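Local coordinates for extracellular solute-binding protein, family 1 (Bifidobacterium longum subsp. infantis ATCC 15697, PDB 3QUF), which probably captures a solute, perhaps a sugar, outside the cell and delivers it to an ABC-type importer, at residues A[94-107]-A[121-133]. Sequence-based numbering, arbitrary orientation. Where two conformers were deposited one is given.
Sequences RTDVMKSGAALDIS and ALFQQDGKTYGMP. With ACY (acetic acid), chain E.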
loop_
_atom_site.group_PDB
_atom_site.type_symbol
_atom_site.label_atom_id
_atom_site.label_comp_id
_atom_site.label_asym_id
_atom_site.label_seq_id
_atom_site.Cartn_x
_atom_site.Cartn_y
_atom_site.Cartn_z
ATOM N N ARG A 94 -4.699 -1.555 13.111
ATOM C CA ARG A 94 -6.035 -1.002 12.774
ATOM C C ARG A 94 -7.169 -1.837 13.368
ATOM O O ARG A 94 -8.092 -1.271 13.985
ATOM C CB ARG A 94 -6.237 -0.814 11.273
ATOM C CG ARG A 94 -6.051 -2.065 10.450
ATOM C CD ARG A 94 -5.963 -1.735 8.947
ATOM N NE ARG A 94 -5.981 -2.984 8.223
ATOM C CZ ARG A 94 -7.078 -3.698 7.920
ATOM N NH1 ARG A 94 -8.304 -3.312 8.259
ATOM N NH2 ARG A 94 -6.944 -4.893 7.347
ATOM N N THR A 95 -7.111 -3.160 13.238
ATOM C CA THR A 95 -8.211 -3.990 13.751
ATOM C C THR A 95 -8.178 -4.134 15.280
ATOM O O THR A 95 -9.224 -4.060 15.927
ATOM C CB THR A 95 -8.290 -5.310 13.022
ATOM O OG1 THR A 95 -7.074 -5.998 13.213
ATOM C CG2 THR A 95 -8.540 -5.094 11.554
ATOM N N ASP A 96 -6.983 -4.205 15.874
ATOM C CA ASP A 96 -6.856 -4.249 17.333
ATOM C C ASP A 96 -7.459 -3.008 17.975
ATOM O O ASP A 96 -8.210 -3.114 18.933
ATOM C CB ASP A 96 -5.397 -4.414 17.770
ATOM C CG ASP A 96 -4.832 -5.813 17.466
ATOM O OD1 ASP A 96 -5.599 -6.799 17.478
ATOM O OD2 ASP A 96 -3.608 -5.890 17.230
ATOM N N VAL A 97 -7.148 -1.832 17.430
ATOM C CA VAL A 97 -7.732 -0.594 17.961
ATOM C C VAL A 97 -9.247 -0.547 17.742
ATOM O O VAL A 97 -9.978 -0.228 18.674
ATOM C CB VAL A 97 -7.055 0.637 17.400
ATOM C CG1 VAL A 97 -7.727 1.905 17.935
ATOM C CG2 VAL A 97 -5.604 0.609 17.868
HETATM N N MSE A 98 -9.703 -0.819 16.522
HETATM C CA MSE A 98 -11.138 -0.758 16.264
HETATM C C MSE A 98 -11.894 -1.719 17.172
HETATM O O MSE A 98 -12.955 -1.371 17.701
HETATM C CB MSE A 98 -11.433 -0.991 14.783
HETATM C CG MSE A 98 -11.009 0.157 13.896
HETATM SE SE MSE A 98 -11.605 -0.045 12.066
HETATM C CE MSE A 98 -10.583 -1.615 11.537
ATOM N N LYS A 99 -11.377 -2.926 17.366
ATOM C CA LYS A 99 -12.065 -3.967 18.164
ATOM C C LYS A 99 -12.186 -3.565 19.626
ATOM O O LYS A 99 -13.044 -4.041 20.348
ATOM C CB LYS A 99 -11.288 -5.300 18.108
ATOM C CG LYS A 99 -11.435 -6.088 16.808
ATOM C CD LYS A 99 -10.270 -7.098 16.631
ATOM C CE LYS A 99 -10.528 -8.179 15.568
ATOM N NZ LYS A 99 -11.227 -9.402 16.091
ATOM N N SER A 100 -11.243 -2.731 20.074
ATOM C CA SER A 100 -11.228 -2.266 21.429
ATOM C C SER A 100 -12.310 -1.275 21.793
ATOM O O SER A 100 -12.579 -1.070 22.973
ATOM C CB SER A 100 -9.866 -1.670 21.813
ATOM O OG SER A 100 -9.712 -0.368 21.292
ATOM N N GLY A 101 -12.929 -0.671 20.801
ATOM C CA GLY A 101 -13.879 0.403 21.034
ATOM C C GLY A 101 -13.264 1.759 21.307
ATOM O O GLY A 101 -14.019 2.727 21.512
ATOM N N ALA A 102 -11.939 1.880 21.194
ATOM C CA ALA A 102 -11.298 3.166 21.499
ATOM C C ALA A 102 -11.475 4.250 20.462
ATOM O O ALA A 102 -11.191 5.405 20.773
ATOM C CB ALA A 102 -9.783 2.960 21.743
ATOM N N ALA A 103 -11.848 3.889 19.239
ATOM C CA ALA A 103 -12.013 4.850 18.164
ATOM C C ALA A 103 -13.465 5.270 18.024
ATOM O O ALA A 103 -14.389 4.418 18.073
ATOM C CB ALA A 103 -11.477 4.274 16.827
ATOM N N LEU A 104 -13.664 6.557 17.828
ATOM C CA LEU A 104 -14.981 7.151 17.613
ATOM C C LEU A 104 -15.544 6.739 16.266
ATOM O O LEU A 104 -14.858 6.791 15.280
ATOM C CB LEU A 104 -14.867 8.668 17.634
ATOM C CG LEU A 104 -16.158 9.497 17.491
ATOM C CD1 LEU A 104 -17.035 9.300 18.701
ATOM C CD2 LEU A 104 -15.766 11.014 17.332
ATOM N N ASP A 105 -16.820 6.347 16.242
ATOM C CA ASP A 105 -17.542 6.178 14.961
ATOM C C ASP A 105 -17.730 7.517 14.270
ATOM O O ASP A 105 -18.477 8.397 14.789
ATOM C CB ASP A 105 -18.900 5.544 15.303
ATOM C CG ASP A 105 -19.791 5.344 14.082
ATOM O OD1 ASP A 105 -19.388 5.668 12.959
ATOM O OD2 ASP A 105 -20.934 4.836 14.293
ATOM N N ILE A 106 -17.058 7.693 13.137
ATOM C CA ILE A 106 -17.091 8.927 12.356
ATOM C C ILE A 106 -17.879 8.755 11.062
ATOM O O ILE A 106 -17.844 9.610 10.160
ATOM C CB ILE A 106 -15.679 9.507 12.175
ATOM C CG1 ILE A 106 -14.753 8.499 11.488
ATOM C CG2 ILE A 106 -15.132 9.984 13.560
ATOM C CD1 ILE A 106 -13.399 9.130 11.082
ATOM N N SER A 107 -18.683 7.691 11.011
ATOM C CA SER A 107 -19.548 7.446 9.846
ATOM C C SER A 107 -20.357 8.706 9.516
ATOM O O SER A 107 -20.937 9.325 10.398
ATOM C CB SER A 107 -20.522 6.306 10.125
ATOM O OG SER A 107 -19.855 5.115 10.468
ATOM N N ALA A 121 -12.560 0.994 3.612
ATOM C CA ALA A 121 -12.771 -0.397 3.992
ATOM C C ALA A 121 -11.800 -0.860 5.077
ATOM O O ALA A 121 -12.204 -1.603 5.973
ATOM C CB ALA A 121 -12.599 -1.291 2.753
ATOM N N LEU A 122 -10.539 -0.446 4.983
ATOM C CA LEU A 122 -9.546 -0.851 5.974
ATOM C C LEU A 122 -9.780 -0.168 7.348
ATOM O O LEU A 122 -9.134 -0.535 8.348
ATOM C CB LEU A 122 -8.135 -0.544 5.499
ATOM C CG LEU A 122 -7.641 -1.289 4.250
ATOM C CD1 LEU A 122 -6.231 -0.836 3.876
ATOM C CD2 LEU A 122 -7.687 -2.838 4.487
ATOM N N PHE A 123 -10.666 0.815 7.392
ATOM C CA PHE A 123 -10.905 1.568 8.625
ATOM C C PHE A 123 -12.384 1.455 9.039
ATOM O O PHE A 123 -12.942 2.381 9.671
ATOM C CB PHE A 123 -10.486 3.014 8.412
ATOM C CG PHE A 123 -9.082 3.138 7.909
ATOM C CD1 PHE A 123 -8.032 2.975 8.780
ATOM C CD2 PHE A 123 -8.811 3.361 6.569
ATOM C CE1 PHE A 123 -6.700 3.066 8.338
ATOM C CE2 PHE A 123 -7.496 3.404 6.105
ATOM C CZ PHE A 123 -6.442 3.289 6.980
ATOM N N GLN A 124 -12.975 0.336 8.680
ATOM C CA GLN A 124 -14.351 0.031 9.020
ATOM C C GLN A 124 -14.497 -1.256 9.813
ATOM O O GLN A 124 -13.734 -2.232 9.654
ATOM C CB GLN A 124 -15.233 -0.029 7.756
ATOM C CG GLN A 124 -15.580 1.347 7.219
ATOM C CD GLN A 124 -16.164 1.327 5.831
ATOM O OE1 GLN A 124 -16.111 0.326 5.130
ATOM N NE2 GLN A 124 -16.728 2.440 5.440
ATOM N N GLN A 125 -15.515 -1.284 10.669
ATOM C CA GLN A 125 -15.855 -2.454 11.484
ATOM C C GLN A 125 -17.340 -2.412 11.691
ATOM O O GLN A 125 -17.888 -1.360 12.029
ATOM C CB GLN A 125 -15.148 -2.415 12.825
ATOM C CG GLN A 125 -15.401 -3.551 13.801
ATOM C CD GLN A 125 -14.580 -3.313 15.050
ATOM O OE1 GLN A 125 -13.414 -3.643 15.050
ATOM N NE2 GLN A 125 -15.144 -2.600 16.027
ATOM N N ASP A 126 -18.015 -3.544 11.446
ATOM C CA ASP A 126 -19.450 -3.634 11.668
ATOM C C ASP A 126 -20.197 -2.553 10.872
ATOM O O ASP A 126 -21.267 -2.088 11.320
ATOM C CB ASP A 126 -19.849 -3.531 13.131
ATOM C CG ASP A 126 -19.162 -4.587 14.036
ATOM O OD1 ASP A 126 -18.755 -5.664 13.531
ATOM O OD2 ASP A 126 -19.014 -4.286 15.248
ATOM N N GLY A 127 -19.627 -2.204 9.725
ATOM C CA GLY A 127 -20.213 -1.250 8.784
ATOM C C GLY A 127 -20.012 0.217 9.138
ATOM O O GLY A 127 -20.543 1.114 8.460
ATOM N N LYS A 128 -19.338 0.486 10.255
ATOM C CA LYS A 128 -19.116 1.848 10.730
ATOM C C LYS A 128 -17.653 2.250 10.433
ATOM O O LYS A 128 -16.744 1.426 10.450
ATOM C CB LYS A 128 -19.400 1.922 12.222
ATOM C CG LYS A 128 -20.863 1.699 12.558
ATOM C CD LYS A 128 -21.092 1.585 14.097
ATOM C CE LYS A 128 -22.589 1.768 14.445
ATOM N NZ LYS A 128 -22.955 1.634 15.931
ATOM N N THR A 129 -17.478 3.519 10.111
ATOM C CA THR A 129 -16.165 4.082 9.840
ATOM C C THR A 129 -15.528 4.625 11.111
ATOM O O THR A 129 -16.131 5.433 11.808
ATOM C CB THR A 129 -16.296 5.201 8.787
ATOM O OG1 THR A 129 -16.868 4.638 7.588
ATOM C CG2 THR A 129 -14.922 5.745 8.413
ATOM N N TYR A 130 -14.290 4.194 11.350
ATOM C CA TYR A 130 -13.525 4.552 12.550
ATOM C C TYR A 130 -12.252 5.284 12.256
ATOM O O TYR A 130 -11.542 5.686 13.194
ATOM C CB TYR A 130 -13.211 3.290 13.356
ATOM C CG TYR A 130 -14.434 2.688 13.961
ATOM C CD1 TYR A 130 -15.016 3.242 15.125
ATOM C CD2 TYR A 130 -15.032 1.579 13.387
ATOM C CE1 TYR A 130 -16.159 2.686 15.689
ATOM C CE2 TYR A 130 -16.185 1.009 13.956
ATOM C CZ TYR A 130 -16.744 1.589 15.092
ATOM O OH TYR A 130 -17.886 1.056 15.646
ATOM N N GLY A 131 -11.918 5.495 10.990
ATOM C CA GLY A 131 -10.672 6.219 10.641
ATOM C C GLY A 131 -10.770 6.779 9.241
ATOM O O GLY A 131 -11.589 6.309 8.403
HETATM N N MSE A 132 -9.932 7.780 8.983
HETATM C CA MSE A 132 -9.920 8.432 7.705
HETATM C C MSE A 132 -8.499 8.496 7.180
HETATM O O MSE A 132 -7.644 9.143 7.803
HETATM C CB MSE A 132 -10.467 9.880 7.832
HETATM C CG MSE A 132 -10.240 10.703 6.579
HETATM SE SE MSE A 132 -10.649 12.598 6.825
HETATM C CE MSE A 132 -9.148 13.017 7.854
ATOM N N PRO A 133 -8.230 7.859 6.026
ATOM C CA PRO A 133 -6.978 8.076 5.323
ATOM C C PRO A 133 -7.107 9.274 4.399
ATOM O O PRO A 133 -8.183 9.528 3.850
ATOM C CB PRO A 133 -6.840 6.814 4.480
ATOM C CG PRO A 133 -8.244 6.425 4.158
ATOM C CD PRO A 133 -9.153 7.025 5.227
HETATM C C ACY E . -4.095 -5.526 13.326
HETATM O O ACY E . -3.554 -6.612 13.684
HETATM O OXT ACY E . -4.562 -4.710 14.153
HETATM C CH3 ACY E . -4.181 -5.290 11.840
HETATM O O HOH W 1 -11.092 -3.603 7.845
HETATM O O HOH W 2 -12.284 7.879 14.743
HETATM O O HOH W 3 -21.637 3.805 16.594
HETATM O O HOH W 4 -19.581 3.858 7.472
#
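Met98 O, near the end of helix 94-100, is gripped by two donors that arrive from opposite faces of its carbonyl plane: Gly101 N from its own turn and the side-chain amide of Gln125. Gln125 NE2 lies 3.0 Å from Met98 O but 71° out of that plane, so the bond, though fairly straight, misses the lone pairs. Gln125 gets there because its chain runs fully extended, CG anti to the backbone N (chi1 179°).

Next to this bond, SE of Met98, a selenomethionine, packs 3.5 Å from Phe123 C, and the bend at chi3 turns Met98 CE toward Leu122 O, 3.7 Å away. The same SE sits 5.2 Å from the Tyr130 ring centroid, an oblique Met-aromatic contact, while Ala103 O meets the edge of that ring near its plane.

At the helix start, Arg94 NH1 donates to Leu122 O at 2.9 Å in a bent bond (137° at the hydrogen), and a water links NH1 to Ala121 O. Leu122 CD2 lies over the guanidinium centre, Thr95 CG2 covers the opposite face, and NH2 reaches Asn371 O.

Past the helix, Ile106 N bonds Thr129 O at 2.8 Å, and Thr129 N returns a bond to Ser107 OG. That hydroxyl donates in turn to Asp105 OD1 (2.6 Å from Ser107 OG), which also accepts Ser107 N in an Asx turn. Asp105 OD2 and Lys128 NZ, 4.1 Å apart, are bridged by a water.

Helix 94-100 and its exit loop are thus pinned to the 124-129 beta hairpin and the flanking Leu122 and Tyr130 within one lobe of the solute-binding fold, chiefly through neutral backbone and amide bonds; the single direct bond from a charged group, that of Arg94, ends on a carbonyl.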